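Local coordinates for protein trans-4-hydroxy-L-proline dehydratase (Clostridioides difficile 70-100-2010, PDB 6VXC) that dehydrates trans-4-hydroxy-L-proline to (S)-1-pyrroline-5-carboxylate as a glycyl radical enzyme in the anaerobic breakdown of hydroxyproline, at residues M173-P178 / P345-T350; E105-T110 / K145-D150. All blocks are in the same frame, centred on the assembly; numbering follows the deposited sequence.

Interaction 1: residues M173-P178 / P345-T350; sequences MEQRAP and PKVGIT
Glu174 lies against Thr350, its CG 3.3 Å from Thr350 OG1 as the two side chains run past each other in opposite directions. Its carboxylate ends beside Ile349, where a water donates to Glu174 OE2 and accepts from Ile349 N; Tyr164 and Arg149 bind the same carboxylate. Gln175 makes both direct hydrogen bonds of the contact. With CG beside the backbone N (chi1 -67°) and the chain extended beyond it, the amide reaches the backbone of Val347. Val347 N gives a nearly straight bond of 3.1 Å to Gln175 OE1, in the carbonyl plane and on a lone pair, while Gln175 NE2 donates to Val347 O at 2.9 Å from above that carbonyl's plane. A second bond from Gln175 NE2, to Glu174 OE2 at 3.0 Å, further fixes the rotation of the amide. The amide thus pairs with both the N-H and the C=O of one residue, joining the loop after helix 158-166 to the approach to helix 348-353 in the interior of the PFL-like domain, close to the presumed active site: the side chain of Lys346 is about 10 Å from that of Cys454, the probable radical cysteine. A water bridges Gln175 OE1 and Pro345 O. Farther along, Arg176 NH1 approaches Lys346 CE at 4.0 Å; Asp359 pairs with the guanidinium, while Lys346 NZ donates to the carbonyls of Ser354 and Thr356.

Interaction 2: residues E105-T110 / K145-D150; sequences EICCHT and KRQTRD
Gln147 OE1 is gripped by two donors: Cys108 N, at 2.9 Å and from well above the plane of the amide carbonyl, and a water 2.8 Å from Gln147 OE1 that also donates to Cys108 O. A second water accepts from Gln147 NE2 and donates to Cys108 O, tying both ends of the amide to the backbone of one cysteine; the same NE2 also bonds Lys144 O. The side chain gets there with CG between its own backbone N and carbonyl carbon (chi1 57°) and the rest extended, which lays the amide against Cys108 CB. Gln147 is the N-cap residue of helix 148-155, and the first two amides of that helix are taken up by carbonyls of the 105-110 loop. Thr148 N donates to Glu105 O at 3.0 Å, and Arg149 N to Ile106 O at 3.0 Å. Glu105 O also receives a water shared with Arg146 O and a CA-H contact from Gln147. Beside these two backbone bonds, the side chains of Ile106 and Thr148 run alongside each other, with Ile106 CG2 3.8 Å from Thr148 OG1. Arg149 rests CB on Ile106 O and sends its extended chain past Cys107 SG; its guanidinium pairs with Glu174. The Glu105 carboxylate turns from the contact to Arg47 and Arg68.

Both contacts are buried and each joins a loop to a segment that runs into a helix, but interaction 1 lies deeper, about 13 Å from the chain centre to its own centre, against about 22 Å for interaction 2. Near the presumed active site, interaction 1 relies on a side-chain amide pairing with backbone and on charged groups with partners beyond the two segments; interaction 2, away from the annotated sites, depends more on backbone-to-backbone bonds at a helix N-terminus. They meet through the Arg149-Glu174 pair and where Ile106 CG2 packs 3.5 Å from Gln175 C. The 105-110 loop thus contacts helix 148-155 as well as the 173-178 loop.

Interaction 1: residues M173-P178 / P345-T350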
ATOM      1  N   MET A 173       4.468  -7.591   9.142  1.00 14.17           N
ATOM      2  CA  MET A 173       3.417  -8.254   9.902  1.00 15.04           C
ATOM      3  C   MET A 173       3.556  -8.065  11.416  1.00 12.99           C
ATOM      4  O   MET A 173       2.878  -8.756  12.183  1.00 14.77           O
ATOM      5  CB  MET A 173       3.356  -9.742   9.540  1.00 12.39           C
ATOM      6  CG  MET A 173       2.293 -10.063   8.494  1.00 12.26           C
ATOM      7  SD  MET A 173       2.521  -9.100   6.960  1.00 15.60           S
ATOM      8  CE  MET A 173       3.917  -9.933   6.226  1.00 12.36           C
ATOM      9  N   GLU A 174       4.371  -7.106  11.865  1.00 13.06           N
ATOM     10  CA  GLU A 174       4.517  -6.915  13.304  1.00 12.48           C
ATOM     11  C   GLU A 174       3.304  -6.236  13.930  1.00 15.22           C
ATOM     12  O   GLU A 174       3.012  -6.472  15.103  1.00 16.80           O
ATOM     13  CB  GLU A 174       5.791  -6.126  13.629  1.00 15.66           C
ATOM     14  CG  GLU A 174       5.857  -4.684  13.120  1.00 13.99           C
ATOM     15  CD  GLU A 174       6.896  -3.863  13.881  1.00 18.89           C
ATOM     16  OE1 GLU A 174       7.959  -3.538  13.291  1.00 19.70           O
ATOM     17  OE2 GLU A 174       6.650  -3.573  15.082  1.00 19.92           O
ATOM     18  N   GLN A 175       2.626  -5.350  13.200  1.00 14.90           N
ATOM     19  CA  GLN A 175       1.479  -4.628  13.740  1.00 13.15           C
ATOM     20  C   GLN A 175       0.243  -4.700  12.857  1.00 13.50           C
ATOM     21  O   GLN A 175      -0.764  -4.060  13.179  1.00 15.38           O
ATOM     22  CB  GLN A 175       1.839  -3.162  13.965  1.00 18.45           C
ATOM     23  CG  GLN A 175       2.864  -2.934  15.067  1.00 16.39           C
ATOM     24  CD  GLN A 175       3.325  -1.510  15.101  1.00 15.70           C
ATOM     25  OE1 GLN A 175       2.513  -0.587  14.981  1.00 15.72           O
ATOM     26  NE2 GLN A 175       4.634  -1.308  15.256  1.00 14.12           N
ATOM     27  N   ARG A 176       0.308  -5.412  11.739  1.00  9.79           N
ATOM     28  CA  ARG A 176      -0.795  -5.498  10.798  1.00 12.93           C
ATOM     29  C   ARG A 176      -0.807  -6.887  10.197  1.00 13.68           C
ATOM     30  O   ARG A 176       0.205  -7.593  10.206  1.00 15.26           O
ATOM     31  CB  ARG A 176      -0.701  -4.445   9.671  1.00 11.14           C
ATOM     32  CG  ARG A 176      -0.559  -3.023  10.166  1.00 12.84           C
ATOM     33  CD  ARG A 176      -0.709  -2.015   9.049  1.00 12.58           C
ATOM     34  NE  ARG A 176      -2.109  -1.786   8.732  1.00 13.43           N
ATOM     35  CZ  ARG A 176      -2.540  -0.885   7.858  1.00 13.16           C
ATOM     36  NH1 ARG A 176      -1.665  -0.120   7.205  1.00 16.13           N
ATOM     37  NH2 ARG A 176      -3.838  -0.744   7.655  1.00 14.56           N
ATOM     38  N   ALA A 177      -1.963  -7.252   9.650  1.00 11.12           N
ATOM     39  CA  ALA A 177      -2.139  -8.504   8.944  1.00 12.76           C
ATOM     40  C   ALA A 177      -1.690  -8.375   7.491  1.00 13.08           C
ATOM     41  O   ALA A 177      -1.653  -7.270   6.936  1.00 12.77           O
ATOM     42  CB  ALA A 177      -3.599  -8.940   9.003  1.00 12.33           C
ATOM     43  N   PRO A 178      -1.357  -9.504   6.852  1.00 12.25           N
ATOM     44  CA  PRO A 178      -0.810  -9.442   5.484  1.00 14.54           C
ATOM     45  C   PRO A 178      -1.608  -8.565   4.537  1.00 13.74           C
ATOM     46  O   PRO A 178      -1.028  -7.696   3.870  1.00 14.04           O
ATOM     47  CB  PRO A 178      -0.813 -10.918   5.059  1.00 12.47           C
ATOM     48  CG  PRO A 178      -0.611 -11.667   6.342  1.00 12.60           C
ATOM     49  CD  PRO A 178      -1.369 -10.879   7.381  1.00 12.58           C
ATOM     50  N   PRO A 345      -3.802   3.143  14.070  1.00 17.55           N
ATOM     51  CA  PRO A 345      -2.553   3.763  14.521  1.00 18.04           C
ATOM     52  C   PRO A 345      -1.364   2.809  14.509  1.00 17.66           C
ATOM     53  O   PRO A 345      -1.471   1.639  14.874  1.00 17.62           O
ATOM     54  CB  PRO A 345      -2.883   4.223  15.947  1.00 18.12           C
ATOM     55  CG  PRO A 345      -4.037   3.366  16.356  1.00 21.65           C
ATOM     56  CD  PRO A 345      -4.834   3.155  15.114  1.00 17.95           C
ATOM     57  N   LYS A 346      -0.224   3.340  14.080  1.00 17.83           N
ATOM     58  CA  LYS A 346       1.056   2.656  14.048  1.00 18.14           C
ATOM     59  C   LYS A 346       2.015   3.274  15.060  1.00 18.99           C
ATOM     60  O   LYS A 346       1.945   4.469  15.359  1.00 21.21           O
ATOM     61  CB  LYS A 346       1.673   2.744  12.648  1.00 16.88           C
ATOM     62  CG  LYS A 346       0.734   2.369  11.501  1.00 15.57           C
ATOM     63  CD  LYS A 346       1.096   3.175  10.230  1.00 16.38           C
ATOM     64  CE  LYS A 346       0.086   2.953   9.116  1.00 14.57           C
ATOM     65  NZ  LYS A 346       0.192   3.952   8.019  1.00 13.43           N
ATOM     66  N   VAL A 347       2.942   2.459  15.556  1.00 16.26           N
ATOM     67  CA  VAL A 347       4.010   2.925  16.426  1.00 16.79           C
ATOM     68  C   VAL A 347       5.318   2.332  15.934  1.00 15.28           C
ATOM     69  O   VAL A 347       5.347   1.490  15.037  1.00 16.68           O
ATOM     70  CB  VAL A 347       3.778   2.564  17.909  1.00 18.24           C
ATOM     71  CG1 VAL A 347       2.559   3.292  18.451  1.00 17.64           C
ATOM     72  CG2 VAL A 347       3.656   1.037  18.096  1.00 16.57           C
ATOM     73  N   GLY A 348       6.408   2.812  16.519  1.00 16.63           N
ATOM     74  CA  GLY A 348       7.710   2.227  16.241  1.00 15.60           C
ATOM     75  C   GLY A 348       8.056   2.248  14.767  1.00 15.23           C
ATOM     76  O   GLY A 348       7.787   3.220  14.053  1.00 16.55           O
ATOM     77  N   ILE A 349       8.655   1.149  14.302  1.00 13.28           N
ATOM     78  CA  ILE A 349       9.163   1.086  12.931  1.00 17.10           C
ATOM     79  C   ILE A 349       8.022   1.126  11.910  1.00 15.42           C
ATOM     80  O   ILE A 349       8.172   1.676  10.817  1.00 15.02           O
ATOM     81  CB  ILE A 349      10.043  -0.161  12.731  1.00 14.81           C
ATOM     82  CG1 ILE A 349      11.170  -0.225  13.775  1.00 14.82           C
ATOM     83  CG2 ILE A 349      10.607  -0.175  11.316  1.00 12.96           C
ATOM     84  CD1 ILE A 349      12.081   0.962  13.747  1.00 22.47           C
ATOM     85  N   THR A 350       6.886   0.502  12.230  1.00 15.39           N
ATOM     86  CA  THR A 350       5.765   0.511  11.300  1.00 13.62           C
ATOM     87  C   THR A 350       5.358   1.937  10.943  1.00 16.50           C
ATOM     88  O   THR A 350       5.047   2.228   9.786  1.00 15.81           O
ATOM     89  CB  THR A 350       4.582  -0.258  11.890  1.00 14.65           C
ATOM     90  OG1 THR A 350       5.006  -1.582  12.243  1.00 15.04           O
ATOM     91  CG2 THR A 350       3.434  -0.335  10.865  1.00 13.58           C
TER
HETATM   92  O   HOH W   1       8.096  -1.358  15.746  1.00 19.07           O
HETATM   93  O   HOH W   2       3.122  -3.887  10.842  1.00 13.31           O
HETATM   94  O   HOH W   3       0.078  -0.377  15.940  1.00 20.75           O
HETATM   95  O   HOH W   4      -1.165   2.950   5.978  1.00 15.07           O

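Interaction 2: residues E105-T110 / K145-D150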
ATOM      1  N   GLU A 105      -5.535  -8.556  18.886  1.00 14.56           N
ATOM      2  CA  GLU A 105      -5.096  -9.890  18.497  1.00 14.63           C
ATOM      3  C   GLU A 105      -3.814  -9.851  17.678  1.00 13.98           C
ATOM      4  O   GLU A 105      -3.139 -10.880  17.549  1.00 13.52           O
ATOM      5  CB  GLU A 105      -6.185 -10.618  17.710  1.00 15.45           C
ATOM      6  CG  GLU A 105      -6.542  -9.959  16.374  1.00 14.43           C
ATOM      7  CD  GLU A 105      -7.724  -9.031  16.493  1.00 14.95           C
ATOM      8  OE1 GLU A 105      -8.807  -9.398  15.986  1.00 18.61           O
ATOM      9  OE2 GLU A 105      -7.591  -7.973  17.142  1.00 17.25           O
ATOM     10  N   ILE A 106      -3.503  -8.700  17.086  1.00 15.09           N
ATOM     11  CA  ILE A 106      -2.304  -8.513  16.284  1.00 14.34           C
ATOM     12  C   ILE A 106      -1.272  -7.748  17.098  1.00 14.88           C
ATOM     13  O   ILE A 106      -0.151  -8.217  17.290  1.00 17.29           O
ATOM     14  CB  ILE A 106      -2.621  -7.764  14.978  1.00 14.05           C
ATOM     15  CG1 ILE A 106      -3.628  -8.552  14.137  1.00 13.52           C
ATOM     16  CG2 ILE A 106      -1.330  -7.500  14.187  1.00 12.57           C
ATOM     17  CD1 ILE A 106      -4.195  -7.739  12.980  1.00 14.62           C
ATOM     18  N   CYS A 107      -1.643  -6.562  17.569  1.00 16.03           N
ATOM     19  CA  CYS A 107      -0.774  -5.722  18.391  1.00 17.09           C
ATOM     20  C   CYS A 107      -1.609  -5.152  19.524  1.00 18.26           C
ATOM     21  O   CYS A 107      -2.490  -4.314  19.302  1.00 18.77           O
ATOM     22  CB  CYS A 107      -0.117  -4.597  17.584  1.00 19.11           C
ATOM     23  SG  CYS A 107       0.970  -3.554  18.591  1.00 23.86           S
ATOM     24  N   CYS A 108      -1.330  -5.615  20.730  1.00 16.59           N
ATOM     25  CA  CYS A 108      -1.976  -5.113  21.927  1.00 15.55           C
ATOM     26  C   CYS A 108      -1.101  -3.997  22.469  1.00 17.71           C
ATOM     27  O   CYS A 108      -0.034  -4.260  23.024  1.00 20.56           O
ATOM     28  CB  CYS A 108      -2.149  -6.237  22.942  1.00 19.24           C
ATOM     29  SG  CYS A 108      -2.878  -5.692  24.468  1.00 21.29           S
ATOM     30  N   HIS A 109      -1.531  -2.755  22.291  1.00 17.64           N
ATOM     31  CA  HIS A 109      -0.668  -1.629  22.628  1.00 19.06           C
ATOM     32  C   HIS A 109      -0.365  -1.586  24.120  1.00 20.83           C
ATOM     33  O   HIS A 109      -1.156  -2.038  24.948  1.00 20.55           O
ATOM     34  CB  HIS A 109      -1.316  -0.311  22.206  1.00 19.47           C
ATOM     35  CG  HIS A 109      -1.448  -0.163  20.727  1.00 21.58           C
ATOM     36  ND1 HIS A 109      -2.662  -0.206  20.080  1.00 22.63           N
ATOM     37  CD2 HIS A 109      -0.511   0.001  19.764  1.00 22.79           C
ATOM     38  CE1 HIS A 109      -2.468  -0.069  18.782  1.00 23.94           C
ATOM     39  NE2 HIS A 109      -1.172   0.055  18.564  1.00 21.05           N
ATOM     40  N   THR A 110       0.821  -1.078  24.452  1.00 20.60           N
ATOM     41  CA  THR A 110       1.134  -0.711  25.824  1.00 20.26           C
ATOM     42  C   THR A 110       0.488   0.631  26.157  1.00 25.05           C
ATOM     43  O   THR A 110       0.106   1.406  25.272  1.00 21.31           O
ATOM     44  CB  THR A 110       2.644  -0.608  26.046  1.00 17.40           C
ATOM     45  OG1 THR A 110       3.152   0.504  25.301  1.00 27.18           O
ATOM     46  CG2 THR A 110       3.354  -1.869  25.601  1.00 20.65           C
ATOM     47  N   LYS A 145      -0.688 -11.403  26.256  1.00 15.49           N
ATOM     48  CA  LYS A 145      -0.022 -12.674  26.007  1.00 18.13           C
ATOM     49  C   LYS A 145      -0.514 -13.352  24.733  1.00 18.34           C
ATOM     50  O   LYS A 145       0.110 -14.318  24.287  1.00 17.61           O
ATOM     51  CB  LYS A 145      -0.207 -13.627  27.200  1.00 25.16           C
ATOM     52  CG  LYS A 145      -1.617 -14.188  27.339  1.00 23.39           C
ATOM     53  CD  LYS A 145      -1.718 -15.119  28.531  1.00 23.83           C
ATOM     54  CE  LYS A 145      -3.126 -15.649  28.707  1.00 32.62           C
ATOM     55  NZ  LYS A 145      -3.291 -16.398  29.989  1.00 34.30           N
ATOM     56  N   ARG A 146      -1.604 -12.870  24.135  1.00 18.24           N
ATOM     57  CA  ARG A 146      -2.163 -13.506  22.951  1.00 18.30           C
ATOM     58  C   ARG A 146      -1.760 -12.839  21.637  1.00 17.41           C
ATOM     59  O   ARG A 146      -1.791 -13.498  20.598  1.00 19.75           O
ATOM     60  CB  ARG A 146      -3.694 -13.544  23.053  1.00 17.44           C
ATOM     61  CG  ARG A 146      -4.218 -14.515  24.105  1.00 16.84           C
ATOM     62  CD  ARG A 146      -5.741 -14.481  24.192  1.00 21.58           C
ATOM     63  NE  ARG A 146      -6.272 -15.624  24.935  1.00 21.52           N
ATOM     64  CZ  ARG A 146      -6.397 -15.696  26.258  1.00 23.05           C
ATOM     65  NH1 ARG A 146      -6.048 -14.676  27.022  1.00 19.24           N
ATOM     66  NH2 ARG A 146      -6.885 -16.807  26.814  1.00 22.65           N
ATOM     67  N   GLN A 147      -1.366 -11.574  21.662  1.00 16.80           N
ATOM     68  CA  GLN A 147      -1.095 -10.829  20.433  1.00 16.33           C
ATOM     69  C   GLN A 147      -0.062 -11.521  19.550  1.00 16.90           C
ATOM     70  O   GLN A 147       0.946 -12.039  20.031  1.00 16.48           O
ATOM     71  CB  GLN A 147      -0.603  -9.432  20.794  1.00 16.60           C
ATOM     72  CG  GLN A 147       0.629  -9.443  21.682  1.00 20.59           C
ATOM     73  CD  GLN A 147       1.058  -8.040  22.080  1.00 21.32           C
ATOM     74  OE1 GLN A 147       1.057  -7.126  21.252  1.00 22.37           O
ATOM     75  NE2 GLN A 147       1.394  -7.856  23.362  1.00 19.04           N
ATOM     76  N   THR A 148      -0.294 -11.497  18.234  1.00 16.23           N
ATOM     77  CA  THR A 148       0.655 -12.140  17.330  1.00 15.47           C
ATOM     78  C   THR A 148       2.013 -11.451  17.328  1.00 14.56           C
ATOM     79  O   THR A 148       3.009 -12.090  16.994  1.00 13.73           O
ATOM     80  CB  THR A 148       0.127 -12.186  15.886  1.00 16.64           C
ATOM     81  OG1 THR A 148      -0.234 -10.870  15.462  1.00 17.85           O
ATOM     82  CG2 THR A 148      -1.072 -13.127  15.760  1.00 17.09           C
ATOM     83  N   ARG A 149       2.084 -10.171  17.687  1.00 16.32           N
ATOM     84  CA  ARG A 149       3.376  -9.502  17.633  1.00 18.55           C
ATOM     85  C   ARG A 149       4.378 -10.182  18.565  1.00 18.32           C
ATOM     86  O   ARG A 149       5.563 -10.305  18.235  1.00 16.90           O
ATOM     87  CB  ARG A 149       3.249  -8.015  17.974  1.00 17.58           C
ATOM     88  CG  ARG A 149       4.579  -7.275  17.737  1.00 18.06           C
ATOM     89  CD  ARG A 149       4.562  -5.777  18.007  1.00 16.33           C
ATOM     90  NE  ARG A 149       5.785  -5.168  17.490  1.00 15.53           N
ATOM     91  CZ  ARG A 149       6.964  -5.174  18.104  1.00 18.64           C
ATOM     92  NH1 ARG A 149       7.093  -5.748  19.294  1.00 19.94           N
ATOM     93  NH2 ARG A 149       8.016  -4.614  17.517  1.00 15.05           N
ATOM     94  N   ASP A 150       3.921 -10.631  19.737  1.00 21.43           N
ATOM     95  CA  ASP A 150       4.836 -11.309  20.654  1.00 23.16           C
ATOM     96  C   ASP A 150       5.182 -12.708  20.161  1.00 17.85           C
ATOM     97  O   ASP A 150       6.323 -13.151  20.304  1.00 22.34           O
ATOM     98  CB  ASP A 150       4.248 -11.332  22.067  1.00 25.17           C
ATOM     99  CG  ASP A 150       4.362  -9.972  22.762  1.00 26.50           C
ATOM    100  OD1 ASP A 150       5.096  -9.095  22.241  1.00 31.40           O
ATOM    101  OD2 ASP A 150       3.729  -9.776  23.823  1.00 30.48           O
TER
HETATM  102  O   HOH W   5      -4.028 -13.393  18.643  1.00 21.54           O
HETATM  103  O   HOH W   6       2.573  -4.839  21.593  1.00 26.57           O
HETATM  104  O   HOH W   7       2.325  -5.514  24.674  1.00 27.69           O